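Local atomic coordinates of glucosamine kinase (Streptacidiphilus jiangxiensis, PDB entry 6HWJ), a protein that catalyses the magnesium-dependent transfer of a phosphate from ATP to D-glucosamine, giving D-glucosamine 6-phosphate, and acts to a lesser extent on glucose. Residues Trp249-Arg252 / Met253-Glu256; Pro265-Glu268 / Gly269-Lys273; Pro418-Val421 / Tyr422-Asp425. All blocks are in the same frame, centred on the assembly; numbering follows the deposited sequence.

Contact 1: Trp249-Arg252 / Met253-Glu256; sequences WGVR and MREE
Met-253 N donates to Trp-249 O over 2.8 Å, the first of four consecutive i to i+4 bonds in which every carbonyl from Trp-249 to Arg-252 accepts the amide four residues on. The series ends with Glu-256 N to Arg-252 O at 3.0 Å. The side chain of Met-253 follows the carbonyl of Trp-249: with CG beside its own backbone N (chi1 -65°), it runs back along the helix until SD comes to 4.0 Å from Trp-249 CB. The indole itself leads away, and its NE1 is hydrogen-bonded to a bound bis-tris molecule, probably from the crystallisation liquor. On the next strip Arg-254 bends at chi3 and folds its guanidinium back over the Gly-250 peptide, so that Gly-250 O lies 3.4 Å from the plane, over its centre. Gly-250 has no side chain, which lets NH2 of Arg-254 lie 3.5 Å from its carbonyl carbon, Gly-250 C. Glu-255 lies alongside Val-251, its OE2 3.6 Å from CG1. Arg-252 and Glu-256 pair loosely: OE2 meets the aliphatic CD at 3.5 Å, while NH1 stays 4.1 Å away, too far for a salt bridge, and the planes of the two groups are 64° apart. Glu-256 OE2 also has a long, weak ion pair with Arg-408. Met-253 packs on Ala-404 of helix 398-416 and Tyr-283 of helix 266-284. These are two regular turns of the amphipathic alpha-helix 243-263, in the helical part of the kinase, with Met-253 on the packed side and Val-251 and Glu-255 on the exposed side.

Contact 2: Pro265-Glu268 / Gly269-Lys273; sequences PGAE and GERLK
Leu-272 N donates to Glu-268 O at 2.9 Å, the shortest hydrogen bond between 265-268 and 269-273, nearly straight at the hydrogen (169°). One residue back, Arg-271 N reaches Ala-267 O at 3.0 Å, and Glu-270 N binds Gly-266 O in the carbonyl plane. The bond that opens the series differs: Gly-269 N approaches Pro-265 O from above the carbonyl plane, 58° out of it, with an angle of 144° at the hydrogen. Of the four acceptors only the Pro-265 carbonyl is turned away from its donor; from Gly-266 onward the carbonyls face theirs. Gly-266 has a positive phi, 69°, a backbone conformation that favours glycine, and Gly-269 presents no side chain to the carbonyls of Pro-265 and Gly-266 beside it.

Arg-271 carries most of the side-chain contact. Its chain turns at chi3 (-71°) and brings the guanidinium back over the preceding turn, one face above Ala-267 O, while NH1 meets Ala-267 CB at 3.8 Å. Glu-268 lies beside it and points the same way, but its OE2 remains 4.0 Å from NH2, and the carboxylate and guanidinium planes are steeply inclined. The charges can attract at that range without forming a salt bridge. The firm partner of Arg-271 is Asp-425 of helix 422-431, whose OD1 forms a salt bridge with NE; Glu-268 also packs on Val-421. On another side of the helix, Leu-272 is buried against Ala-260 and Val-261 of helix 243-263, as well as Val-264. The arrangement is the N-terminal end of an alpha-helix, here 266-284, which follows helix 243-263 after the short link at Val-264 and Pro-265.

Contact 3: Pro418-Val421 / Tyr422-Asp425; sequences PHWV and YVPD
The backbone passes from a 3-10 turn into an alpha-helix: a weak bond from Tyr-422 N to His-419 O and a 3.0 Å bond from Val-423 N to Trp-420 O span three residues, whereas Asp-425 N reaches four back to Val-421 O at 3.2 Å. Pro-424 has no amide hydrogen to give, and its CD rests 3.3 Å from Trp-420 O. Trp-420 and Val-423 make the main side-chain contact. With CG anti to the backbone N (chi1 -176°), the indole reaches alongside the following turn, and Val-423 CG2 sits 3.4 Å from the centroid of its six-membered ring, practically on the ring normal: a CH-pi contact. Tyr-422 crosses the indole obliquely, centroids 5.9 Å apart. Its CD1 edge meets His-419 O in the ring plane at 3.2 Å, and CE1 lies beside His-419 CD2 at 3.8 Å. Both His-419 and Tyr-422 also meet the ring of Phe-355. Trp-420 NE1 is hydrogen-bonded to Glu-409, which binds D-glucosamine, so Trp-420, at the end of the inferred specificity motif, probably positions Glu-409 in the sugar site.

From the N terminus, contact 1 comes first, within helix 243-263; a short connection leads to contact 2 at the start of helix 266-284; some 145 residues later, contact 3 runs from the loop after helix 398-416 into the first turn of helix 422-431. Each is a local turn, so none closes a long loop, and the three lie in series without nesting or crossing. Contacts 1 and 2 do not touch, their centres being 19 Å apart. Contacts 2 and 3 do: besides their salt bridge, Glu-268 CG packs on Asp-425 CB at 3.8 Å, which joins the start of helix 266-284 to that of helix 422-431.

Contact 1: Trp249-Arg252 / Met253-Glu256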
ATOM      1  N   TRP A 249     -12.033  12.664  12.205  1.00 39.28           N
ATOM      2  CA  TRP A 249     -10.807  11.979  12.624  1.00 36.50           C
ATOM      3  C   TRP A 249     -10.844  11.692  14.122  1.00 37.05           C
ATOM      4  O   TRP A 249     -10.519  10.584  14.568  1.00 35.32           O
ATOM      5  CB  TRP A 249      -9.571  12.809  12.293  1.00 34.79           C
ATOM      6  CG  TRP A 249      -9.337  13.101  10.834  1.00 36.82           C
ATOM      7  CD1 TRP A 249     -10.007  12.574   9.772  1.00 37.68           C
ATOM      8  CD2 TRP A 249      -8.353  13.988  10.287  1.00 36.94           C
ATOM      9  NE1 TRP A 249      -9.513  13.089   8.593  1.00 36.28           N
ATOM     10  CE2 TRP A 249      -8.497  13.962   8.885  1.00 35.91           C
ATOM     11  CE3 TRP A 249      -7.373  14.812  10.847  1.00 38.23           C
ATOM     12  CZ2 TRP A 249      -7.710  14.732   8.045  1.00 37.71           C
ATOM     13  CZ3 TRP A 249      -6.584  15.574  10.009  1.00 36.19           C
ATOM     14  CH2 TRP A 249      -6.746  15.521   8.619  1.00 37.53           C
ATOM     15  N   GLY A 250     -11.229  12.692  14.913  1.00 39.23           N
ATOM     16  CA  GLY A 250     -11.242  12.524  16.362  1.00 42.61           C
ATOM     17  C   GLY A 250     -12.236  11.479  16.826  1.00 41.23           C
ATOM     18  O   GLY A 250     -11.940  10.681  17.721  1.00 41.36           O
ATOM     19  N   VAL A 251     -13.417  11.451  16.211  1.00 41.53           N
ATOM     20  CA  VAL A 251     -14.400  10.427  16.555  1.00 44.73           C
ATOM     21  C   VAL A 251     -13.835   9.042  16.277  1.00 41.48           C
ATOM     22  O   VAL A 251     -13.901   8.142  17.125  1.00 39.91           O
ATOM     23  CB  VAL A 251     -15.715  10.658  15.786  1.00 47.47           C
ATOM     24  CG1 VAL A 251     -16.615   9.431  15.906  1.00 49.12           C
ATOM     25  CG2 VAL A 251     -16.418  11.913  16.297  1.00 49.20           C
ATOM     26  N   ARG A 252     -13.283   8.848  15.073  1.00 41.47           N
ATOM     27  CA  ARG A 252     -12.708   7.553  14.717  1.00 44.41           C
ATOM     28  C   ARG A 252     -11.589   7.177  15.679  1.00 39.76           C
ATOM     29  O   ARG A 252     -11.507   6.031  16.147  1.00 39.20           O
ATOM     30  CB  ARG A 252     -12.209   7.593  13.269  1.00 57.45           C
ATOM     31  CG  ARG A 252     -11.230   6.483  12.887  1.00 74.05           C
ATOM     32  CD  ARG A 252     -11.920   5.192  12.485  1.00 90.80           C
ATOM     33  NE  ARG A 252     -12.345   5.217  11.088  1.00104.67           N
ATOM     34  CZ  ARG A 252     -12.522   4.134  10.334  1.00114.48           C
ATOM     35  NH1 ARG A 252     -12.305   2.923  10.834  1.00117.57           N
ATOM     36  NH2 ARG A 252     -12.909   4.264   9.073  1.00117.53           N
ATOM     37  N   MET A 253     -10.698   8.125  15.973  1.00 35.57           N
ATOM     38  CA  MET A 253      -9.546   7.811  16.814  1.00 31.94           C
ATOM     39  C   MET A 253      -9.966   7.523  18.245  1.00 32.66           C
ATOM     40  O   MET A 253      -9.425   6.610  18.880  1.00 35.25           O
ATOM     41  CB  MET A 253      -8.544   8.961  16.742  1.00 33.71           C
ATOM     42  CG  MET A 253      -7.948   9.130  15.342  1.00 36.16           C
ATOM     43  SD  MET A 253      -7.333  10.781  14.953  1.00 42.45           S
ATOM     44  CE  MET A 253      -5.763  10.768  15.819  1.00 41.27           C
ATOM     45  N   ARG A 254     -10.977   8.247  18.757  1.00 35.50           N
ATOM     46  CA  ARG A 254     -11.466   7.968  20.103  1.00 39.64           C
ATOM     47  C   ARG A 254     -12.174   6.617  20.168  1.00 40.47           C
ATOM     48  O   ARG A 254     -12.024   5.881  21.153  1.00 39.76           O
ATOM     49  CB  ARG A 254     -12.392   9.087  20.576  1.00 44.71           C
ATOM     50  CG  ARG A 254     -11.667  10.209  21.315  1.00 50.97           C
ATOM     51  CD  ARG A 254     -12.627  11.338  21.783  1.00 57.94           C
ATOM     52  NE  ARG A 254     -12.770  12.373  20.758  1.00 63.02           N
ATOM     53  CZ  ARG A 254     -13.853  12.554  20.010  1.00 68.96           C
ATOM     54  NH1 ARG A 254     -14.930  11.791  20.172  1.00 73.00           N
ATOM     55  NH2 ARG A 254     -13.867  13.520  19.106  1.00 70.81           N
ATOM     56  N   GLU A 255     -12.933   6.262  19.129  1.00 40.62           N
ATOM     57  CA  GLU A 255     -13.576   4.952  19.112  1.00 43.28           C
ATOM     58  C   GLU A 255     -12.542   3.828  19.128  1.00 38.83           C
ATOM     59  O   GLU A 255     -12.694   2.845  19.857  1.00 37.55           O
ATOM     60  CB  GLU A 255     -14.483   4.826  17.889  1.00 53.57           C
ATOM     61  CG  GLU A 255     -15.744   5.682  17.988  1.00 67.56           C
ATOM     62  CD  GLU A 255     -16.678   5.491  16.813  1.00 77.73           C
ATOM     63  OE1 GLU A 255     -16.321   4.729  15.888  1.00 80.67           O
ATOM     64  OE2 GLU A 255     -17.771   6.102  16.817  1.00 81.81           O
ATOM     65  N   GLU A 256     -11.483   3.950  18.320  1.00 35.87           N
ATOM     66  CA  GLU A 256     -10.438   2.937  18.335  1.00 37.98           C
ATOM     67  C   GLU A 256      -9.757   2.875  19.696  1.00 36.64           C
ATOM     68  O   GLU A 256      -9.463   1.783  20.212  1.00 35.85           O
ATOM     69  CB  GLU A 256      -9.423   3.220  17.230  1.00 40.71           C
ATOM     70  CG  GLU A 256      -9.997   3.123  15.827  1.00 46.47           C
ATOM     71  CD  GLU A 256      -9.021   3.594  14.763  1.00 53.49           C
ATOM     72  OE1 GLU A 256      -8.041   4.283  15.117  1.00 55.24           O
ATOM     73  OE2 GLU A 256      -9.233   3.280  13.569  1.00 55.65           O
TER

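Contact 2: Pro265-Glu268 / Gly269-Lys273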
ATOM      1  N   PRO A 265      -5.650  -6.881  27.554  1.00 41.07           N
ATOM      2  CA  PRO A 265      -5.643  -7.463  28.896  1.00 45.46           C
ATOM      3  C   PRO A 265      -4.345  -7.180  29.643  1.00 42.51           C
ATOM      4  O   PRO A 265      -3.389  -6.637  29.102  1.00 35.08           O
ATOM      5  CB  PRO A 265      -5.792  -8.963  28.607  1.00 46.44           C
ATOM      6  CG  PRO A 265      -5.018  -9.136  27.320  1.00 44.23           C
ATOM      7  CD  PRO A 265      -5.217  -7.855  26.531  1.00 41.61           C
ATOM      8  N   GLY A 266      -4.345  -7.558  30.921  1.00 44.58           N
ATOM      9  CA  GLY A 266      -3.110  -7.592  31.679  1.00 44.57           C
ATOM     10  C   GLY A 266      -2.507  -6.226  31.969  1.00 41.37           C
ATOM     11  O   GLY A 266      -3.171  -5.178  31.911  1.00 38.06           O
ATOM     12  N   ALA A 267      -1.203  -6.256  32.286  1.00 40.28           N
ATOM     13  CA  ALA A 267      -0.509  -5.034  32.691  1.00 40.99           C
ATOM     14  C   ALA A 267      -0.545  -3.993  31.577  1.00 39.67           C
ATOM     15  O   ALA A 267      -0.798  -2.808  31.831  1.00 40.74           O
ATOM     16  CB  ALA A 267       0.930  -5.355  33.077  1.00 44.80           C
ATOM     17  N   GLU A 268      -0.305  -4.419  30.329  1.00 37.03           N
ATOM     18  CA  GLU A 268      -0.418  -3.501  29.200  1.00 36.45           C
ATOM     19  C   GLU A 268      -1.780  -2.818  29.189  1.00 35.99           C
ATOM     20  O   GLU A 268      -1.879  -1.618  28.933  1.00 37.57           O
ATOM     21  CB  GLU A 268      -0.173  -4.250  27.883  1.00 36.88           C
ATOM     22  CG  GLU A 268       1.284  -4.686  27.673  1.00 38.18           C
ATOM     23  CD  GLU A 268       1.647  -5.950  28.438  1.00 41.08           C
ATOM     24  OE1 GLU A 268       0.753  -6.577  29.036  1.00 43.96           O
ATOM     25  OE2 GLU A 268       2.836  -6.321  28.435  1.00 45.84           O
ATOM     26  N   GLY A 269      -2.845  -3.569  29.483  1.00 37.94           N
ATOM     27  CA  GLY A 269      -4.169  -2.984  29.511  1.00 38.00           C
ATOM     28  C   GLY A 269      -4.337  -1.958  30.608  1.00 37.92           C
ATOM     29  O   GLY A 269      -5.004  -0.932  30.415  1.00 38.33           O
ATOM     30  N   GLU A 270      -3.752  -2.218  31.779  1.00 39.24           N
ATOM     31  CA  GLU A 270      -3.845  -1.257  32.870  1.00 43.28           C
ATOM     32  C   GLU A 270      -3.123   0.041  32.527  1.00 41.59           C
ATOM     33  O   GLU A 270      -3.634   1.129  32.800  1.00 43.73           O
ATOM     34  CB  GLU A 270      -3.283  -1.860  34.158  1.00 49.63           C
ATOM     35  CG  GLU A 270      -4.064  -3.069  34.665  1.00 61.10           C
ATOM     36  CD  GLU A 270      -3.604  -3.527  36.038  1.00 72.87           C
ATOM     37  OE1 GLU A 270      -3.384  -2.666  36.914  1.00 76.77           O
ATOM     38  OE2 GLU A 270      -3.452  -4.752  36.242  1.00 76.49           O
ATOM     39  N   ARG A 271      -1.932  -0.050  31.935  1.00 37.43           N
ATOM     40  CA  ARG A 271      -1.199   1.153  31.563  1.00 37.55           C
ATOM     41  C   ARG A 271      -1.926   1.925  30.469  1.00 36.98           C
ATOM     42  O   ARG A 271      -2.014   3.155  30.529  1.00 38.23           O
ATOM     43  CB  ARG A 271       0.222   0.790  31.113  1.00 36.60           C
ATOM     44  CG  ARG A 271       1.138   0.432  32.287  1.00 38.55           C
ATOM     45  CD  ARG A 271       2.598   0.357  31.876  1.00 38.52           C
ATOM     46  NE  ARG A 271       2.874  -0.809  31.041  1.00 38.73           N
ATOM     47  CZ  ARG A 271       3.144  -2.024  31.513  1.00 42.49           C
ATOM     48  NH1 ARG A 271       3.156  -2.248  32.810  1.00 45.93           N
ATOM     49  NH2 ARG A 271       3.405  -3.022  30.677  1.00 42.14           N
ATOM     50  N   LEU A 272      -2.430   1.229  29.450  1.00 33.87           N
ATOM     51  CA  LEU A 272      -3.208   1.908  28.420  1.00 35.46           C
ATOM     52  C   LEU A 272      -4.420   2.607  29.034  1.00 39.12           C
ATOM     53  O   LEU A 272      -4.722   3.755  28.698  1.00 41.64           O
ATOM     54  CB  LEU A 272      -3.655   0.918  27.351  1.00 35.48           C
ATOM     55  CG  LEU A 272      -4.578   1.493  26.278  1.00 39.42           C
ATOM     56  CD1 LEU A 272      -3.913   2.694  25.615  1.00 39.08           C
ATOM     57  CD2 LEU A 272      -4.931   0.441  25.239  1.00 43.88           C
ATOM     58  N   LYS A 273      -5.128   1.923  29.927  1.00 39.66           N
ATOM     59  CA  LYS A 273      -6.291   2.541  30.570  1.00 44.99           C
ATOM     60  C   LYS A 273      -5.884   3.796  31.325  1.00 45.69           C
ATOM     61  O   LYS A 273      -6.635   4.776  31.352  1.00 46.15           O
ATOM     62  CB  LYS A 273      -6.972   1.540  31.502  1.00 52.59           C
ATOM     63  CG  LYS A 273      -8.265   2.048  32.125  1.00 67.74           C
ATOM     64  CD  LYS A 273      -8.914   0.983  33.002  1.00 81.68           C
ATOM     65  CE  LYS A 273      -9.843   0.071  32.209  1.00 90.34           C
ATOM     66  NZ  LYS A 273     -11.135   0.735  31.873  1.00 95.92           N
TER

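Contact 3: Pro418-Val421 / Tyr422-Asp425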
ATOM      1  N   PRO A 418      -1.864 -11.918  20.106  1.00 30.39           N
ATOM      2  CA  PRO A 418      -2.045 -11.262  21.410  1.00 30.44           C
ATOM      3  C   PRO A 418      -0.777 -10.704  22.040  1.00 30.68           C
ATOM      4  O   PRO A 418      -0.849  -9.663  22.704  1.00 30.33           O
ATOM      5  CB  PRO A 418      -2.650 -12.383  22.271  1.00 34.62           C
ATOM      6  CG  PRO A 418      -3.422 -13.219  21.275  1.00 34.78           C
ATOM      7  CD  PRO A 418      -2.570 -13.212  20.031  1.00 31.17           C
ATOM      8  N   HIS A 419       0.375 -11.367  21.886  1.00 27.66           N
ATOM      9  CA  HIS A 419       1.558 -10.915  22.609  1.00 26.77           C
ATOM     10  C   HIS A 419       2.129  -9.628  22.033  1.00 27.04           C
ATOM     11  O   HIS A 419       2.933  -8.975  22.700  1.00 28.64           O
ATOM     12  CB  HIS A 419       2.626 -12.002  22.629  1.00 26.82           C
ATOM     13  CG  HIS A 419       3.450 -12.068  21.394  1.00 27.71           C
ATOM     14  ND1 HIS A 419       3.192 -12.955  20.375  1.00 26.59           N
ATOM     15  CD2 HIS A 419       4.527 -11.350  21.008  1.00 24.68           C
ATOM     16  CE1 HIS A 419       4.074 -12.782  19.414  1.00 27.65           C
ATOM     17  NE2 HIS A 419       4.893 -11.812  19.771  1.00 28.38           N
ATOM     18  N   TRP A 420       1.704  -9.235  20.838  1.00 25.66           N
ATOM     19  CA  TRP A 420       2.210  -8.040  20.172  1.00 25.68           C
ATOM     20  C   TRP A 420       1.921  -6.767  20.949  1.00 26.90           C
ATOM     21  O   TRP A 420       2.476  -5.728  20.594  1.00 26.68           O
ATOM     22  CB  TRP A 420       1.603  -7.990  18.756  1.00 25.12           C
ATOM     23  CG  TRP A 420       2.064  -6.889  17.895  1.00 24.75           C
ATOM     24  CD1 TRP A 420       1.367  -5.751  17.574  1.00 28.00           C
ATOM     25  CD2 TRP A 420       3.328  -6.794  17.204  1.00 27.94           C
ATOM     26  NE1 TRP A 420       2.137  -4.943  16.746  1.00 27.60           N
ATOM     27  CE2 TRP A 420       3.330  -5.570  16.497  1.00 26.72           C
ATOM     28  CE3 TRP A 420       4.449  -7.635  17.112  1.00 30.94           C
ATOM     29  CZ2 TRP A 420       4.412  -5.159  15.710  1.00 29.84           C
ATOM     30  CZ3 TRP A 420       5.536  -7.216  16.340  1.00 31.89           C
ATOM     31  CH2 TRP A 420       5.503  -5.986  15.650  1.00 30.56           C
ATOM     32  N   VAL A 421       1.085  -6.816  21.993  1.00 26.14           N
ATOM     33  CA  VAL A 421       0.819  -5.639  22.790  1.00 29.46           C
ATOM     34  C   VAL A 421       2.090  -5.010  23.350  1.00 29.37           C
ATOM     35  O   VAL A 421       2.060  -3.836  23.740  1.00 28.54           O
ATOM     36  CB  VAL A 421      -0.162  -5.940  23.957  1.00 31.39           C
ATOM     37  CG1 VAL A 421      -1.531  -6.355  23.422  1.00 29.18           C
ATOM     38  CG2 VAL A 421       0.404  -7.017  24.891  1.00 31.59           C
ATOM     39  N   TYR A 422       3.210  -5.757  23.417  1.00 25.40           N
ATOM     40  CA  TYR A 422       4.423  -5.176  23.984  1.00 28.04           C
ATOM     41  C   TYR A 422       4.959  -4.036  23.119  1.00 25.99           C
ATOM     42  O   TYR A 422       5.603  -3.123  23.640  1.00 28.97           O
ATOM     43  CB  TYR A 422       5.533  -6.220  24.175  1.00 26.40           C
ATOM     44  CG  TYR A 422       6.238  -6.620  22.913  1.00 30.53           C
ATOM     45  CD1 TYR A 422       5.747  -7.647  22.106  1.00 30.36           C
ATOM     46  CD2 TYR A 422       7.416  -5.980  22.518  1.00 30.06           C
ATOM     47  CE1 TYR A 422       6.404  -8.019  20.948  1.00 30.03           C
ATOM     48  CE2 TYR A 422       8.072  -6.335  21.380  1.00 26.51           C
ATOM     49  CZ  TYR A 422       7.576  -7.363  20.593  1.00 29.81           C
ATOM     50  OH  TYR A 422       8.246  -7.711  19.444  1.00 28.94           O
ATOM     51  N   VAL A 423       4.699  -4.074  21.816  1.00 24.40           N
ATOM     52  CA  VAL A 423       5.233  -3.081  20.884  1.00 25.34           C
ATOM     53  C   VAL A 423       4.638  -1.714  21.210  1.00 26.48           C
ATOM     54  O   VAL A 423       5.399  -0.782  21.522  1.00 27.97           O
ATOM     55  CB  VAL A 423       4.987  -3.508  19.429  1.00 26.88           C
ATOM     56  CG1 VAL A 423       5.441  -2.432  18.442  1.00 24.29           C
ATOM     57  CG2 VAL A 423       5.744  -4.804  19.134  1.00 28.72           C
ATOM     58  N   PRO A 424       3.312  -1.521  21.172  1.00 27.77           N
ATOM     59  CA  PRO A 424       2.788  -0.189  21.530  1.00 29.47           C
ATOM     60  C   PRO A 424       3.011   0.161  22.983  1.00 29.00           C
ATOM     61  O   PRO A 424       3.163   1.345  23.309  1.00 29.39           O
ATOM     62  CB  PRO A 424       1.291  -0.285  21.180  1.00 28.98           C
ATOM     63  CG  PRO A 424       0.980  -1.751  21.242  1.00 27.42           C
ATOM     64  CD  PRO A 424       2.237  -2.428  20.713  1.00 26.29           C
ATOM     65  N   ASP A 425       3.029  -0.831  23.884  1.00 28.24           N
ATOM     66  CA  ASP A 425       3.292  -0.546  25.283  1.00 30.28           C
ATOM     67  C   ASP A 425       4.662   0.111  25.454  1.00 32.79           C
ATOM     68  O   ASP A 425       4.788   1.149  26.119  1.00 33.76           O
ATOM     69  CB  ASP A 425       3.197  -1.829  26.105  1.00 33.13           C
ATOM     70  CG  ASP A 425       3.455  -1.592  27.587  1.00 32.74           C
ATOM     71  OD1 ASP A 425       2.694  -0.831  28.205  1.00 33.78           O
ATOM     72  OD2 ASP A 425       4.430  -2.177  28.124  1.00 34.37           O
TER